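Local structure of DNA replication regulator protein HobA (Helicobacter pylori, 2UVP) at residues 41-46 against 138-143; 66-71 against 88-93; 117-122 against 170-175; 150-155 against 166-171. The protein is required to initiate chromosomal DNA replication in Helicobacter pylori and increases the binding of the initiator DnaA to the oriC region. All blocks are in the same frame, centred on the assembly; numbering follows the deposited sequence. Where two conformers were deposited one is given.

In the fold
All four contacts belong to one alpha/beta domain built on a parallel sheet, with strand order 88-90, 55-60, 116-121, 139-143, 152-153. Along the chain, contact 2 is nested inside contact 1, whose segments alternate with those of contact 3; contact 4 follows 1 and 2. Contacts 3 and 4 share helix 161-180, and their centres lie about 7 Å apart. Contact 1 is equally close to contact 3 and about 9 Å from contact 4. Contact 2 sits at the sheet edge formed by strand 88-90, about 11 Å from contact 3 and 16 Å from contacts 1 and 4. They join helices 39-51, 65-75 and 161-180 to the sheet, and all three also pack on a neighbouring subunit.

Contact 1 of 4, residues 41-46 against 138-143; sequences KLIAQT and PSFLWL
Thr-46 lies across one face of the Phe-140 ring, where helix 39-51 packs on strand 139-143 of the parallel alpha/beta sheet. The short helix and strand segments run roughly antiparallel, at 144°, with their axes 8.9 Å apart at closest approach. Packing is tight around the ring. Thr-46 OG1 is 3.2 Å from Phe-140 CG and offset toward the rim of the ring. Thr-46 CB stands almost on the ring normal and makes a CH-pi contact, 4.2 Å from the centroid of Phe-140. Trp-142 NE1 lies over the opposite face, 3.2 Å above the plane of the Phe-140 ring, which is therefore held between a threonine and an indole. Phe-140 CG is anti to the backbone N (chi1 -175°), and this brings the ring to the helix. Leu-42 CB closes in on Phe-140 CE2 at 3.8 Å. Ile-43 adds CG1 near CZ of the same ring and turns on to Leu-171 and Ala-175 of helix 161-180. The side of Lys-41 and Gln-45 is looser. Gln-45 is exposed and makes no contact with the strand, while Lys-41 NZ forms a salt bridge with Asp-150. A water links helix and strand, donating to Thr-46 OG1 and to Ser-139 O. Thr-46 OG1 in turn donates to Leu-42 O at 2.8 Å, while Thr-46 N reaches that oxygen from the opposite face of its carbonyl plane.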
# COMPACT_ATOMS: atom_id res chain seq x y z
N LYS A 41 -4.40 13.10 31.15
CA LYS A 41 -5.68 13.72 30.76
C LYS A 41 -6.03 13.43 29.29
O LYS A 41 -7.18 13.10 28.97
CB LYS A 41 -5.66 15.23 31.00
CG LYS A 41 -6.99 15.90 30.62
CD LYS A 41 -6.99 17.41 30.84
CE LYS A 41 -6.04 18.13 29.90
NZ LYS A 41 -6.13 19.62 30.08
N LEU A 42 -5.03 13.52 28.43
CA LEU A 42 -5.24 13.26 26.99
C LEU A 42 -5.63 11.82 26.74
O LEU A 42 -6.52 11.52 25.90
CB LEU A 42 -3.99 13.64 26.20
CG LEU A 42 -3.76 15.12 25.83
CD1 LEU A 42 -4.43 16.09 26.77
CD2 LEU A 42 -2.28 15.41 25.75
N ILE A 43 -4.97 10.90 27.44
CA ILE A 43 -5.33 9.49 27.36
C ILE A 43 -6.77 9.27 27.83
O ILE A 43 -7.55 8.56 27.17
CB ILE A 43 -4.33 8.60 28.11
CG1 ILE A 43 -2.98 8.61 27.37
CG2 ILE A 43 -4.89 7.16 28.31
CD1 ILE A 43 -1.87 7.88 28.10
N ALA A 44 -7.14 9.89 28.96
CA ALA A 44 -8.51 9.72 29.49
C ALA A 44 -9.54 10.21 28.47
O ALA A 44 -10.53 9.53 28.20
CB ALA A 44 -8.67 10.46 30.81
N GLN A 45 -9.28 11.38 27.90
CA GLN A 45 -10.22 12.00 26.95
C GLN A 45 -10.37 11.16 25.69
O GLN A 45 -11.46 11.00 25.16
CB GLN A 45 -9.75 13.40 26.58
CG GLN A 45 -9.78 14.35 27.77
CD GLN A 45 -9.33 15.76 27.45
OE1 GLN A 45 -8.86 16.04 26.34
NE2 GLN A 45 -9.46 16.66 28.43
N THR A 46 -9.26 10.58 25.26
CA THR A 46 -9.28 9.67 24.10
C THR A 46 -10.06 8.38 24.40
O THR A 46 -10.83 7.91 23.56
CB THR A 46 -7.85 9.38 23.63
OG1 THR A 46 -7.19 10.62 23.38
CG2 THR A 46 -7.85 8.54 22.33
N PRO A 138 -12.13 17.09 17.83
CA PRO A 138 -11.28 16.59 18.90
C PRO A 138 -9.99 15.99 18.36
O PRO A 138 -9.97 15.51 17.22
CB PRO A 138 -12.15 15.52 19.55
CG PRO A 138 -13.56 15.91 19.23
CD PRO A 138 -13.49 16.50 17.87
N SER A 139 -8.92 16.04 19.15
CA SER A 139 -7.64 15.49 18.73
C SER A 139 -6.80 14.91 19.88
O SER A 139 -7.01 15.24 21.05
CB SER A 139 -6.85 16.51 17.92
OG SER A 139 -6.54 17.65 18.70
N PHE A 140 -5.88 14.03 19.52
CA PHE A 140 -4.95 13.41 20.46
C PHE A 140 -3.63 13.60 19.76
O PHE A 140 -3.29 12.85 18.83
CB PHE A 140 -5.31 11.92 20.53
CG PHE A 140 -4.55 11.09 21.55
CD1 PHE A 140 -4.35 9.73 21.29
CD2 PHE A 140 -4.12 11.61 22.78
CE1 PHE A 140 -3.71 8.88 22.23
CE2 PHE A 140 -3.48 10.78 23.72
CZ PHE A 140 -3.27 9.42 23.44
N LEU A 141 -2.90 14.64 20.15
CA LEU A 141 -1.75 15.08 19.38
C LEU A 141 -0.44 14.80 20.10
O LEU A 141 -0.23 15.26 21.24
CB LEU A 141 -1.85 16.58 19.06
CG LEU A 141 -3.13 17.02 18.33
CD1 LEU A 141 -3.14 18.54 18.08
CD2 LEU A 141 -3.33 16.26 17.04
N TRP A 142 0.42 14.06 19.42
CA TRP A 142 1.72 13.72 19.95
C TRP A 142 2.69 14.48 19.10
O TRP A 142 3.03 14.05 17.99
CB TRP A 142 1.96 12.22 19.83
CG TRP A 142 1.03 11.33 20.59
CD1 TRP A 142 -0.22 11.61 21.08
CD2 TRP A 142 1.27 9.95 20.88
NE1 TRP A 142 -0.75 10.48 21.69
CE2 TRP A 142 0.16 9.46 21.58
CE3 TRP A 142 2.36 9.09 20.64
CZ2 TRP A 142 0.09 8.13 22.05
CZ3 TRP A 142 2.29 7.76 21.09
CH2 TRP A 142 1.16 7.30 21.79
N LEU A 143 3.13 15.63 19.59
CA LEU A 143 3.84 16.60 18.75
C LEU A 143 5.20 16.94 19.30
O LEU A 143 5.48 16.70 20.48
CB LEU A 143 3.02 17.90 18.62
CG LEU A 143 1.57 17.76 18.14
CD1 LEU A 143 0.83 19.10 18.26
CD2 LEU A 143 1.53 17.21 16.72
O HOH W 1 -7.77 13.49 23.26

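Contact 2 of 4, residues 66-71 against 88-93; sequences WFLNYI and VIDFNA
Leu-68 on helix 65-75 and Asp-90 at the end of strand 88-90 are the closest backbone pair, 7.6 Å apart from CA to CA. Leu-68 carries the contact for the helix. Its CG is turned anti to the backbone N (chi1 -152°), which extends the branch toward the strand. The methyl CD1 of Leu-68 ends 3.4 Å from Asp-90 OD1. The two side chains cross at about a right angle, and the methyl sits over one face of the carboxylate, nearest OD1. The same Leu-68 CD1 is 3.6 Å from Asn-92 CB. The methyl thus rests on the adjoining side chains of Asp-90 and Asn-92 and makes only van der Waals contact with them. Helix and strand are consecutive elements of the beta-alpha-beta unit formed by strand 55-60, helix 65-75 and strand 88-90. Val-58 of the first strand also touches Leu-68. Past the strand the chain turns, and Asp-90 holds that turn as an Asx motif. Ala-93 N donates to Asp-90 OD1 at 3.0 Å. The bond is bent, with an angle of 138° at the hydrogen. It comes from well above the carboxylate plane, on the face opposite the one on which the Leu-68 methyl packs. Elsewhere on the helix, Trp-66 and Tyr-70 meet aromatic side chains of a neighbouring subunit edge-to-face.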
# COMPACT_ATOMS: atom_id res chain seq x y z
N TRP A 66 6.01 3.82 10.08
CA TRP A 66 6.08 2.52 10.79
C TRP A 66 5.21 2.55 12.05
O TRP A 66 4.60 1.54 12.41
CB TRP A 66 7.53 2.16 11.14
CG TRP A 66 8.17 3.11 12.12
CD1 TRP A 66 8.86 4.24 11.81
CD2 TRP A 66 8.14 3.03 13.55
NE1 TRP A 66 9.30 4.86 12.98
CE2 TRP A 66 8.87 4.12 14.05
CE3 TRP A 66 7.58 2.11 14.45
CZ2 TRP A 66 9.05 4.35 15.44
CZ3 TRP A 66 7.76 2.32 15.84
CH2 TRP A 66 8.50 3.43 16.30
N PHE A 67 5.12 3.70 12.71
CA PHE A 67 4.42 3.77 14.00
C PHE A 67 2.91 3.87 13.77
O PHE A 67 2.11 3.33 14.54
CB PHE A 67 4.95 4.91 14.86
CG PHE A 67 4.35 4.96 16.24
CD1 PHE A 67 4.49 3.89 17.13
CD2 PHE A 67 3.61 6.08 16.64
CE1 PHE A 67 3.95 3.95 18.45
CE2 PHE A 67 3.03 6.14 17.94
CZ PHE A 67 3.20 5.05 18.83
N LEU A 68 2.52 4.55 12.69
CA LEU A 68 1.12 4.52 12.22
C LEU A 68 0.70 3.05 12.03
O LEU A 68 -0.32 2.61 12.55
CB LEU A 68 1.01 5.27 10.88
CG LEU A 68 -0.30 5.96 10.46
CD1 LEU A 68 -0.35 6.13 8.95
CD2 LEU A 68 -1.59 5.44 11.02
N ASN A 69 1.52 2.28 11.31
CA ASN A 69 1.27 0.86 11.08
C ASN A 69 1.15 0.10 12.40
O ASN A 69 0.23 -0.72 12.59
CB ASN A 69 2.41 0.33 10.19
CG ASN A 69 2.23 -1.11 9.76
OD1 ASN A 69 1.74 -1.95 10.50
ND2 ASN A 69 2.69 -1.41 8.54
N TYR A 70 2.06 0.40 13.32
CA TYR A 70 2.06 -0.22 14.65
C TYR A 70 0.75 0.06 15.39
O TYR A 70 0.17 -0.84 15.97
CB TYR A 70 3.22 0.34 15.44
CG TYR A 70 3.42 -0.30 16.80
CD1 TYR A 70 4.13 -1.49 16.93
CD2 TYR A 70 2.93 0.31 17.96
CE1 TYR A 70 4.34 -2.07 18.19
CE2 TYR A 70 3.13 -0.26 19.23
CZ TYR A 70 3.85 -1.44 19.33
OH TYR A 70 4.08 -2.04 20.55
N ILE A 71 0.29 1.30 15.34
CA ILE A 71 -0.98 1.65 16.02
C ILE A 71 -2.14 0.83 15.46
O ILE A 71 -2.91 0.21 16.20
CB ILE A 71 -1.24 3.17 15.92
CG1 ILE A 71 -0.22 3.93 16.80
CG2 ILE A 71 -2.68 3.51 16.33
CD1 ILE A 71 -0.22 5.44 16.55
N VAL A 88 -10.90 2.60 14.10
CA VAL A 88 -9.58 3.19 13.86
C VAL A 88 -9.37 3.24 12.35
O VAL A 88 -9.62 2.25 11.64
CB VAL A 88 -8.45 2.35 14.51
CG1 VAL A 88 -7.06 3.04 14.35
CG2 VAL A 88 -8.74 2.06 15.99
N ILE A 89 -8.94 4.39 11.86
CA ILE A 89 -8.79 4.63 10.44
C ILE A 89 -7.39 5.16 10.16
O ILE A 89 -6.88 6.00 10.91
CB ILE A 89 -9.83 5.66 9.96
CG1 ILE A 89 -11.26 5.07 10.03
CG2 ILE A 89 -9.52 6.19 8.56
CD1 ILE A 89 -12.07 5.73 11.05
N ASP A 90 -6.77 4.66 9.07
CA ASP A 90 -5.51 5.19 8.57
C ASP A 90 -5.81 6.48 7.79
O ASP A 90 -6.24 6.45 6.64
CB ASP A 90 -4.81 4.14 7.69
CG ASP A 90 -3.49 4.64 7.11
OD1 ASP A 90 -3.22 5.86 7.12
OD2 ASP A 90 -2.73 3.77 6.62
N PHE A 91 -5.58 7.61 8.45
CA PHE A 91 -5.86 8.90 7.85
C PHE A 91 -4.84 9.26 6.76
O PHE A 91 -5.23 9.84 5.73
CB PHE A 91 -5.96 9.98 8.94
CG PHE A 91 -6.40 11.34 8.43
CD1 PHE A 91 -7.50 11.47 7.60
CD2 PHE A 91 -5.74 12.49 8.86
CE1 PHE A 91 -7.91 12.73 7.14
CE2 PHE A 91 -6.14 13.76 8.41
CZ PHE A 91 -7.23 13.87 7.55
N ASN A 92 -3.57 8.91 6.96
CA ASN A 92 -2.53 9.13 5.94
C ASN A 92 -2.99 8.58 4.61
O ASN A 92 -2.70 9.17 3.58
CB ASN A 92 -1.19 8.43 6.26
CG ASN A 92 -0.25 9.26 7.15
OD1 ASN A 92 0.98 9.08 7.12
ND2 ASN A 92 -0.81 10.11 7.96
N ALA A 93 -3.67 7.43 4.65
CA ALA A 93 -3.97 6.68 3.43
C ALA A 93 -5.30 7.11 2.82
O ALA A 93 -5.65 6.67 1.73
CB ALA A 93 -3.99 5.20 3.72

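Contact 3 of 4, residues 117-122 against 170-175; sequences MFWHVG and KLFENA
Trp-119 reaches out from strand 116-121 and sets the edge of its six-membered ring toward the face of Phe-172. The strand is the middle one of the parallel alpha/beta sheet, and Phe-172 belongs to helix 161-180, which covers this face of the sheet. The pair is an edge-to-face stack, though tilted from a true T. The ring planes stand at 61° and the centroids of the Trp-119 and Phe-172 six-membered rings are 5.2 Å apart. The touching atoms are Trp-119 CH2 and Phe-172 CD2, at 4.0 Å. Trp-119 CZ3 comes to 4.1 Å from Phe-172 CE2, so two neighbouring carbons of the benzo ring take part. The backbones themselves stay well apart, with 12.2 Å between Trp-119 CA and Phe-172 CA. Two long aromatic side chains bridge that distance. Each has its CG anti to its own backbone N (chi1 179° for the tryptophan and 173° for the phenylalanine), and this directs the two rings at each other. Trp-119 also meets the rings of Phe-140 and Trp-142 on the next strand, so the stack is part of a larger aromatic core. Phe-172 also touches Thr-46 of helix 39-51. On the other face of the sheet, His-120 packs on helix 127-133 and its ND1 is bonded to Ser-59 OG. Farther round the helix, Lys-170 O takes two donors from Asn-174. The backbone N approaches from one face of the carbonyl plane, and ND2 from the other at 2.8 Å in a nearly straight bond.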
# COMPACT_ATOMS: atom_id res chain seq x y z
N MET A 117 -12.02 11.74 15.78
CA MET A 117 -10.99 12.41 16.56
C MET A 117 -9.69 12.16 15.82
O MET A 117 -9.44 11.02 15.39
CB MET A 117 -10.92 11.85 17.99
CG MET A 117 -9.67 12.30 18.75
SD MET A 117 -9.51 11.61 20.41
CE MET A 117 -10.62 12.66 21.33
N PHE A 118 -8.88 13.20 15.64
CA PHE A 118 -7.61 13.08 14.94
C PHE A 118 -6.52 12.69 15.91
O PHE A 118 -6.33 13.37 16.92
CB PHE A 118 -7.21 14.39 14.27
CG PHE A 118 -8.12 14.80 13.16
CD1 PHE A 118 -8.14 14.10 11.96
CD2 PHE A 118 -8.94 15.91 13.32
CE1 PHE A 118 -9.00 14.50 10.92
CE2 PHE A 118 -9.80 16.31 12.29
CZ PHE A 118 -9.83 15.61 11.09
N TRP A 119 -5.81 11.62 15.61
CA TRP A 119 -4.65 11.24 16.43
C TRP A 119 -3.45 11.38 15.54
O TRP A 119 -3.29 10.64 14.56
CB TRP A 119 -4.79 9.80 16.88
CG TRP A 119 -3.68 9.23 17.71
CD1 TRP A 119 -2.47 9.82 18.04
CD2 TRP A 119 -3.67 7.93 18.29
NE1 TRP A 119 -1.72 8.94 18.81
CE2 TRP A 119 -2.43 7.77 18.96
CE3 TRP A 119 -4.58 6.87 18.29
CZ2 TRP A 119 -2.11 6.61 19.67
CZ3 TRP A 119 -4.27 5.72 18.99
CH2 TRP A 119 -3.03 5.60 19.67
N HIS A 120 -2.60 12.37 15.83
CA HIS A 120 -1.48 12.62 14.92
C HIS A 120 -0.18 12.47 15.68
O HIS A 120 -0.08 12.94 16.82
CB HIS A 120 -1.55 14.00 14.27
CG HIS A 120 -0.36 14.30 13.41
ND1 HIS A 120 -0.21 13.76 12.15
CD2 HIS A 120 0.78 14.99 13.67
CE1 HIS A 120 0.94 14.17 11.64
NE2 HIS A 120 1.58 14.87 12.56
N VAL A 121 0.81 11.85 15.04
CA VAL A 121 2.13 11.68 15.63
C VAL A 121 3.22 12.30 14.79
O VAL A 121 3.44 11.92 13.64
CB VAL A 121 2.47 10.18 15.83
CG1 VAL A 121 3.82 10.05 16.55
CG2 VAL A 121 1.35 9.51 16.62
N GLY A 122 3.93 13.26 15.38
CA GLY A 122 5.16 13.76 14.80
C GLY A 122 4.99 15.13 14.17
O GLY A 122 4.09 15.90 14.55
N LYS A 170 1.81 1.58 24.48
CA LYS A 170 1.52 0.49 25.39
C LYS A 170 0.80 1.03 26.63
O LYS A 170 -0.10 0.35 27.17
CB LYS A 170 2.80 -0.25 25.75
CG LYS A 170 3.32 -1.14 24.57
CD LYS A 170 4.73 -1.64 24.85
CE LYS A 170 5.30 -2.47 23.66
NZ LYS A 170 4.39 -3.64 23.29
N LEU A 171 1.15 2.24 27.04
CA LEU A 171 0.43 2.89 28.13
C LEU A 171 -1.03 3.15 27.71
O LEU A 171 -1.97 2.81 28.46
CB LEU A 171 1.10 4.22 28.50
CG LEU A 171 0.39 5.06 29.55
CD1 LEU A 171 0.34 4.32 30.89
CD2 LEU A 171 1.12 6.42 29.68
N PHE A 172 -1.21 3.73 26.52
CA PHE A 172 -2.54 3.99 26.00
C PHE A 172 -3.39 2.73 25.92
O PHE A 172 -4.52 2.72 26.40
CB PHE A 172 -2.49 4.69 24.63
CG PHE A 172 -3.83 4.80 24.00
CD1 PHE A 172 -4.73 5.76 24.43
CD2 PHE A 172 -4.24 3.88 23.02
CE1 PHE A 172 -6.01 5.85 23.88
CE2 PHE A 172 -5.52 3.96 22.46
CZ PHE A 172 -6.41 4.97 22.89
N GLU A 173 -2.86 1.65 25.33
CA GLU A 173 -3.68 0.44 25.16
C GLU A 173 -4.02 -0.24 26.50
O GLU A 173 -5.11 -0.80 26.67
CB GLU A 173 -3.02 -0.54 24.18
CG GLU A 173 -1.75 -1.16 24.72
CD GLU A 173 -1.23 -2.30 23.86
OE1 GLU A 173 -2.03 -3.04 23.22
OE2 GLU A 173 0.00 -2.48 23.87
N ASN A 174 -3.09 -0.20 27.45
CA ASN A 174 -3.38 -0.75 28.79
C ASN A 174 -4.44 0.08 29.50
O ASN A 174 -5.35 -0.47 30.13
CB ASN A 174 -2.12 -0.82 29.61
CG ASN A 174 -1.38 -2.10 29.40
OD1 ASN A 174 -1.59 -3.09 30.14
ND2 ASN A 174 -0.53 -2.12 28.37
N ALA A 175 -4.34 1.40 29.35
CA ALA A 175 -5.31 2.31 29.94
C ALA A 175 -6.68 2.06 29.34
O ALA A 175 -7.64 1.87 30.07
CB ALA A 175 -4.90 3.74 29.75

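Contact 4 of 4, residues 150-155 against 166-171; sequences DCLLLK and LQLFKL
An edge of the parallel alpha/beta sheet meets helix 161-180 here, through Leu-152 and Leu-154 on the strand side and Leu-168 on the helix. Strand 152-153 is the outermost strand on this side within the chain. Its backbone is paired with strand 139-143, where Leu-152 N bonds to Leu-141 O and Leu-154 N to Leu-143 O. The contact itself is purely apolar, and all three leucines are buried. A single methyl, Leu-168 CD1, does the touching for the helix. It stands 4.2 Å from Leu-152 CD1, and these two side chains meet end to end. It is closer to Leu-154 CD2, at 3.7 Å, and there the side chains run alongside in opposite senses. Leu-152 has CG anti to its backbone N (chi1 177°), which carries its branch straight across to the helix. Leu-154 starts out less directly, with CG beside its backbone N (chi1 -50°), yet its end still comes round to the same methyl. The backbones are 9.7 Å apart between Leu-152 CA and Leu-168 CA, so only the branch ends meet. Leu-168 also packs on Trp-142 and on Trp-31. The side chain of Leu-152 is about 10 Å from that of Glu-146, which binds calcium in a crystal structure of this protein; whether that ion matters in the cell is not known. Next to Leu-168 in the chain, Gln-167 OE1 accepts a hydrogen bond from Trp-31 NE1, while Gln-167 NE2 bonds to a polar side chain of a neighbouring subunit.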
# COMPACT_ATOMS: atom_id res chain seq x y z
N ASP A 150 -3.53 21.52 25.05
CA ASP A 150 -2.56 20.57 25.59
C ASP A 150 -2.32 19.47 24.56
O ASP A 150 -3.27 18.93 23.97
CB ASP A 150 -3.07 19.94 26.89
CG ASP A 150 -3.10 20.92 28.05
OD1 ASP A 150 -3.51 20.51 29.16
OD2 ASP A 150 -2.70 22.09 27.86
N CYS A 151 -1.05 19.15 24.34
CA CYS A 151 -0.70 18.00 23.53
C CYS A 151 0.29 17.16 24.33
O CYS A 151 0.79 17.59 25.37
CB CYS A 151 -0.04 18.44 22.24
SG CYS A 151 1.60 19.10 22.48
N LEU A 152 0.54 15.95 23.85
CA LEU A 152 1.59 15.12 24.42
C LEU A 152 2.86 15.54 23.71
O LEU A 152 2.96 15.48 22.48
CB LEU A 152 1.23 13.64 24.21
CG LEU A 152 2.06 12.41 24.57
CD1 LEU A 152 3.05 12.55 25.72
CD2 LEU A 152 1.05 11.27 24.84
N LEU A 153 3.84 16.01 24.48
CA LEU A 153 5.05 16.57 23.93
C LEU A 153 6.17 15.55 23.85
O LEU A 153 6.43 14.84 24.83
CB LEU A 153 5.51 17.75 24.78
CG LEU A 153 4.87 19.09 24.43
CD1 LEU A 153 5.25 20.13 25.51
CD2 LEU A 153 5.31 19.52 23.04
N LEU A 154 6.80 15.48 22.67
CA LEU A 154 7.94 14.58 22.41
C LEU A 154 9.14 15.43 21.99
O LEU A 154 8.96 16.53 21.50
CB LEU A 154 7.63 13.60 21.27
CG LEU A 154 6.33 12.77 21.22
CD1 LEU A 154 6.08 12.29 19.78
CD2 LEU A 154 6.37 11.59 22.15
N LYS A 155 10.34 14.90 22.16
CA LYS A 155 11.55 15.57 21.70
C LYS A 155 12.02 14.99 20.36
O LYS A 155 12.34 13.80 20.26
CB LYS A 155 12.63 15.49 22.79
CG LYS A 155 12.22 16.23 24.06
CD LYS A 155 13.12 15.98 25.27
CE LYS A 155 12.69 14.72 26.02
NZ LYS A 155 12.96 14.82 27.48
N LEU A 166 6.70 3.53 21.43
CA LEU A 166 6.17 2.21 21.83
C LEU A 166 5.61 2.26 23.25
O LEU A 166 4.55 1.70 23.54
CB LEU A 166 7.24 1.13 21.72
CG LEU A 166 7.82 0.86 20.34
CD1 LEU A 166 8.75 -0.33 20.45
CD2 LEU A 166 6.71 0.56 19.35
N GLN A 167 6.36 2.91 24.13
CA GLN A 167 6.03 2.91 25.53
C GLN A 167 4.71 3.68 25.75
O GLN A 167 3.82 3.23 26.50
CB GLN A 167 7.17 3.53 26.32
CG GLN A 167 6.98 3.34 27.81
CD GLN A 167 8.06 4.03 28.62
OE1 GLN A 167 9.12 4.39 28.09
NE2 GLN A 167 7.76 4.29 29.89
N LEU A 168 4.56 4.81 25.06
CA LEU A 168 3.31 5.58 25.17
C LEU A 168 2.13 4.82 24.56
O LEU A 168 1.01 4.86 25.09
CB LEU A 168 3.44 6.94 24.48
CG LEU A 168 4.40 7.91 25.20
CD1 LEU A 168 4.73 9.03 24.22
CD2 LEU A 168 3.79 8.44 26.56
N PHE A 169 2.36 4.13 23.44
CA PHE A 169 1.28 3.32 22.91
C PHE A 169 0.84 2.26 23.90
O PHE A 169 -0.34 2.03 24.11
CB PHE A 169 1.65 2.62 21.59
CG PHE A 169 0.51 1.80 21.10
CD1 PHE A 169 -0.52 2.41 20.40
CD2 PHE A 169 0.41 0.44 21.42
CE1 PHE A 169 -1.65 1.67 19.98
CE2 PHE A 169 -0.71 -0.32 21.01
CZ PHE A 169 -1.74 0.32 20.28
N LYS A 170 1.81 1.58 24.48
CA LYS A 170 1.52 0.49 25.39
C LYS A 170 0.80 1.03 26.63
O LYS A 170 -0.10 0.35 27.17
CB LYS A 170 2.80 -0.25 25.75
CG LYS A 170 3.32 -1.14 24.57
CD LYS A 170 4.73 -1.64 24.85
CE LYS A 170 5.30 -2.47 23.66
NZ LYS A 170 4.39 -3.64 23.29
N LEU A 171 1.15 2.24 27.04
CA LEU A 171 0.43 2.89 28.13
C LEU A 171 -1.03 3.15 27.71
O LEU A 171 -1.97 2.81 28.46
CB LEU A 171 1.10 4.22 28.50
CG LEU A 171 0.39 5.06 29.55
CD1 LEU A 171 0.34 4.32 30.89
CD2 LEU A 171 1.12 6.42 29.68